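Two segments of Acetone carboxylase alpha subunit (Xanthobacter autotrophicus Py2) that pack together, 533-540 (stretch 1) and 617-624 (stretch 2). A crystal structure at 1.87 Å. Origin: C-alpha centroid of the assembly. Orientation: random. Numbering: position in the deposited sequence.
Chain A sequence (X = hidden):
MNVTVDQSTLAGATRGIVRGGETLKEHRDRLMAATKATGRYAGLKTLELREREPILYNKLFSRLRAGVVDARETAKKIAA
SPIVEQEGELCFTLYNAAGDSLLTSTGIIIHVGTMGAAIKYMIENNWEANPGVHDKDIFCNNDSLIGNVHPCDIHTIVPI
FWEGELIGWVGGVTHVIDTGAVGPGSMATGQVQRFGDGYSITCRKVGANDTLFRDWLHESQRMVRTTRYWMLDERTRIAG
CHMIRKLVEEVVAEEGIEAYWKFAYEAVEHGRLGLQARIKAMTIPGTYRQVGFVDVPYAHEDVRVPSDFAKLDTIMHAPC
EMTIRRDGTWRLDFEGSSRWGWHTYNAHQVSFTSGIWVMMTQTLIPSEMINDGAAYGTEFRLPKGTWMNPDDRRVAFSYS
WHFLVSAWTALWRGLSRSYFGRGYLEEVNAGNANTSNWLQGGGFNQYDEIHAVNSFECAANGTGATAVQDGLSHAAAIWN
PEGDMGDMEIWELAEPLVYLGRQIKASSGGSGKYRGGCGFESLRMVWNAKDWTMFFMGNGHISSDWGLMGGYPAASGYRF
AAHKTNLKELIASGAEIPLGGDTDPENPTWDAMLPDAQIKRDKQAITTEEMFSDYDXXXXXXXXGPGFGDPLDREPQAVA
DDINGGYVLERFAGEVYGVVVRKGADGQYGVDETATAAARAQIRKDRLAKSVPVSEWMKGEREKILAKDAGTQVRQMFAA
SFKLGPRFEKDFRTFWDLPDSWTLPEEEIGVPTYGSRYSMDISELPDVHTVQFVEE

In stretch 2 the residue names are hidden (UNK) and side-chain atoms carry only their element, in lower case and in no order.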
# COMPACT_ATOMS: atom_id res chain seq x y z
N THR A 533 16.46 -3.71 -14.06
CA THR A 533 16.97 -2.39 -13.58
C THR A 533 17.82 -2.56 -12.31
O THR A 533 17.68 -3.56 -11.60
CB THR A 533 15.84 -1.40 -13.22
OG1 THR A 533 15.03 -1.95 -12.17
CG2 THR A 533 15.01 -1.07 -14.45
N MET A 534 18.75 -1.62 -12.07
CA MET A 534 19.53 -1.58 -10.82
C MET A 534 19.77 -0.13 -10.35
O MET A 534 19.63 0.82 -11.13
CB MET A 534 20.88 -2.32 -10.97
CG MET A 534 20.78 -3.73 -11.55
SD MET A 534 22.31 -4.68 -11.63
CE MET A 534 22.66 -4.94 -9.87
N PHE A 535 20.14 0.02 -9.09
CA PHE A 535 20.48 1.32 -8.51
C PHE A 535 21.44 1.16 -7.32
O PHE A 535 21.71 0.05 -6.85
CB PHE A 535 19.23 2.15 -8.17
CG PHE A 535 18.30 1.54 -7.11
CD1 PHE A 535 17.34 0.58 -7.47
CD2 PHE A 535 18.35 1.98 -5.78
CE1 PHE A 535 16.47 0.05 -6.52
CE2 PHE A 535 17.49 1.45 -4.83
CZ PHE A 535 16.56 0.49 -5.19
N PHE A 536 22.02 2.29 -6.92
CA PHE A 536 23.01 2.39 -5.83
C PHE A 536 22.42 3.15 -4.64
O PHE A 536 21.61 4.08 -4.81
CB PHE A 536 24.26 3.19 -6.33
CG PHE A 536 25.07 2.48 -7.40
CD1 PHE A 536 24.75 2.60 -8.74
CD2 PHE A 536 26.17 1.73 -7.07
CE1 PHE A 536 25.49 1.96 -9.74
CE2 PHE A 536 26.93 1.07 -8.05
CZ PHE A 536 26.58 1.18 -9.40
N MET A 537 22.83 2.78 -3.43
CA MET A 537 22.41 3.47 -2.19
C MET A 537 23.48 3.35 -1.10
O MET A 537 23.75 2.27 -0.59
CB MET A 537 21.07 2.89 -1.66
CG MET A 537 20.47 3.64 -0.46
SD MET A 537 20.23 5.41 -0.68
CE MET A 537 21.30 6.20 0.54
N GLY A 538 24.06 4.50 -0.74
CA GLY A 538 25.11 4.63 0.29
C GLY A 538 25.63 6.07 0.39
O GLY A 538 25.20 6.95 -0.37
N ASN A 539 26.53 6.30 1.33
CA ASN A 539 27.16 7.62 1.52
C ASN A 539 28.16 7.90 0.39
O ASN A 539 28.84 6.97 -0.08
CB ASN A 539 27.83 7.73 2.90
CG ASN A 539 28.98 6.74 3.09
OD1 ASN A 539 28.83 5.56 2.83
ND2 ASN A 539 30.14 7.24 3.55
N GLY A 540 28.23 9.14 -0.06
CA GLY A 540 29.05 9.55 -1.21
C GLY A 540 30.03 10.64 -0.90
O GLY A 540 31.25 10.39 -0.68
N UNK A 617 27.98 -4.15 -16.31
CA UNK A 617 28.76 -4.29 -15.06
C UNK A 617 28.28 -3.35 -13.97
O UNK A 617 27.85 -2.24 -14.26
c UNK A 617 30.99 -4.94 -16.26
c UNK A 617 30.98 -6.39 -15.79
c UNK A 617 30.23 -4.01 -15.32
c UNK A 617 32.42 -4.44 -16.44
N UNK A 618 28.37 -3.81 -12.73
CA UNK A 618 28.01 -3.04 -11.52
C UNK A 618 29.05 -3.36 -10.44
O UNK A 618 29.30 -4.54 -10.15
c UNK A 618 25.96 -2.78 -9.84
c UNK A 618 24.74 -1.58 -7.61
c UNK A 618 24.80 -2.00 -9.98
o UNK A 618 24.15 -0.99 -6.49
c UNK A 618 26.47 -2.96 -8.54
c UNK A 618 26.59 -3.48 -11.06
c UNK A 618 25.88 -2.35 -7.44
c UNK A 618 24.21 -1.39 -8.88
N UNK A 619 29.67 -2.30 -9.85
CA UNK A 619 30.62 -2.47 -8.72
C UNK A 619 29.91 -2.30 -7.38
O UNK A 619 29.39 -1.23 -7.11
c UNK A 619 31.79 -1.47 -8.82
c UNK A 619 33.61 -2.82 -7.75
c UNK A 619 33.81 -0.34 -7.75
c UNK A 619 32.83 -1.52 -7.69
N UNK A 620 29.89 -3.34 -6.55
CA UNK A 620 29.42 -3.28 -5.15
C UNK A 620 30.59 -3.02 -4.19
O UNK A 620 31.48 -3.87 -4.04
o UNK A 620 27.08 -3.30 -3.55
c UNK A 620 28.70 -4.58 -4.75
n UNK A 620 27.41 -5.39 -2.83
c UNK A 620 27.65 -4.37 -3.65
N UNK A 621 30.60 -1.85 -3.55
CA UNK A 621 31.72 -1.40 -2.69
C UNK A 621 31.21 -1.25 -1.25
O UNK A 621 30.33 -0.40 -0.97
c UNK A 621 33.83 0.40 -1.24
c UNK A 621 32.31 -0.07 -3.29
c UNK A 621 33.97 3.11 -1.87
c UNK A 621 34.56 1.29 -0.42
c UNK A 621 33.13 0.86 -2.37
c UNK A 621 34.61 2.64 -0.73
o UNK A 621 35.30 3.52 0.07
c UNK A 621 33.23 2.23 -2.68
N UNK A 622 31.77 -2.06 -0.35
CA UNK A 622 31.45 -2.01 1.09
C UNK A 622 32.47 -1.16 1.86
O UNK A 622 33.69 -1.29 1.65
s UNK A 622 29.36 -4.28 -0.13
c UNK A 622 30.59 -5.30 -0.92
c UNK A 622 31.41 -3.42 1.70
c UNK A 622 30.07 -4.14 1.54
N UNK A 623 31.99 -0.31 2.75
CA UNK A 623 32.87 0.68 3.41
C UNK A 623 33.76 0.13 4.53
O UNK A 623 33.46 -0.88 5.18
c UNK A 623 29.74 3.43 -0.01
n UNK A 623 30.11 2.39 -0.76
c UNK A 623 32.04 1.83 4.02
n UNK A 623 28.77 4.21 -0.47
n UNK A 623 30.32 3.74 1.14
c UNK A 623 31.41 3.00 1.82
c UNK A 623 30.93 2.46 3.16
N UNK A 624 34.85 0.85 4.76
CA UNK A 624 35.74 0.62 5.88
C UNK A 624 35.31 1.36 7.14
O UNK A 624 34.31 2.11 7.14

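Position 617 carries four side-chain carbons, forked at the second, and no heteroatom. Its CA-to-CB bond points away from stretch 1, and the side chain stays out of reach of stretch 1. The fork beyond CB identifies leucine, L617, an apolar residue suited to the buried surroundings on the far side of the strand.

Position 618 has one carbon leading to a ring of six carbons that bears an oxygen, and its CB points toward stretch 1. The ring lies between two side chains, with the methyl of M534 over one face and the ring of F536 over the other, while the oxygen reaches the backbone of F535. A phenol ring means tyrosine, Y618. Y618 OH donates a hydrogen bond to F535 O at 2.7 Å, which a ring without a hydroxyl could not do. M534 CE stands 3.6 Å from Y618 CD2 and makes a CH-pi contact over the face. The F536 and Y618 rings form an offset stack, their planes 3° apart and their centroids 4.0 Å apart; F536 CE2 approaches Y618 CZ to 3.5 Å. A flat residue with a polar tip suits this slot, because both faces and the hydroxyl are used at once.

Position 619 again shows four carbons forked at the second, with CB directed sideways. This is leucine, L619, whose apolar side chain suits a buried site. That side chain makes no close contact with stretch 1, so the contact is made by the backbone: L619 O lies 3.5 Å from F536 CE2, at the edge of the phenyl ring, where the C-H bonds present a slightly positive rim to a carbonyl oxygen.

Position 620 has two carbons, the second carrying one oxygen and one nitrogen. This amide is asparagine, N620. It touches nothing on stretch 1, but both polar atoms are hydrogen-bonded elsewhere in the structure, which makes an amide acceptable in a buried site.

Position 621 has one carbon and a six-carbon ring bearing an oxygen, hence tyrosine, Y621. It does not contact stretch 1; its largely apolar ring suits a buried site, and its hydroxyl is satisfied elsewhere in the structure.

Position 622 is an unbranched chain of two carbons, a sulfur and a terminal carbon: methionine, M622. Buried but out of reach of stretch 1, it is a flexible apolar residue outside the contact.

Position 623 has three carbons, a nitrogen, then a carbon with two more nitrogens, reaching N539 and G538. The guanidinium defines arginine, R623. R623 NE donates to N539 OD1 at 2.9 Å and R623 NH2 to N539 O at 2.8 Å, so one group serves both side chain and backbone. An ideal CB on G538 would lie 2.6 Å from R623 NH2, a clash that glycine avoids.

Position 624 has no side-chain atoms and is glycine, G624, outside the contact; it takes up no side-chain space in a buried loop.

The contact thus has two centres: the layered M534, Y618 and F536, anchored by the phenol, and the arginine's paired hydrogen bonds to N539. No backbone-to-backbone hydrogen bonds pair the segments; side chains meet side chains and backbone carbonyls.

Stretch 2 (617-624) LYLNYMRG
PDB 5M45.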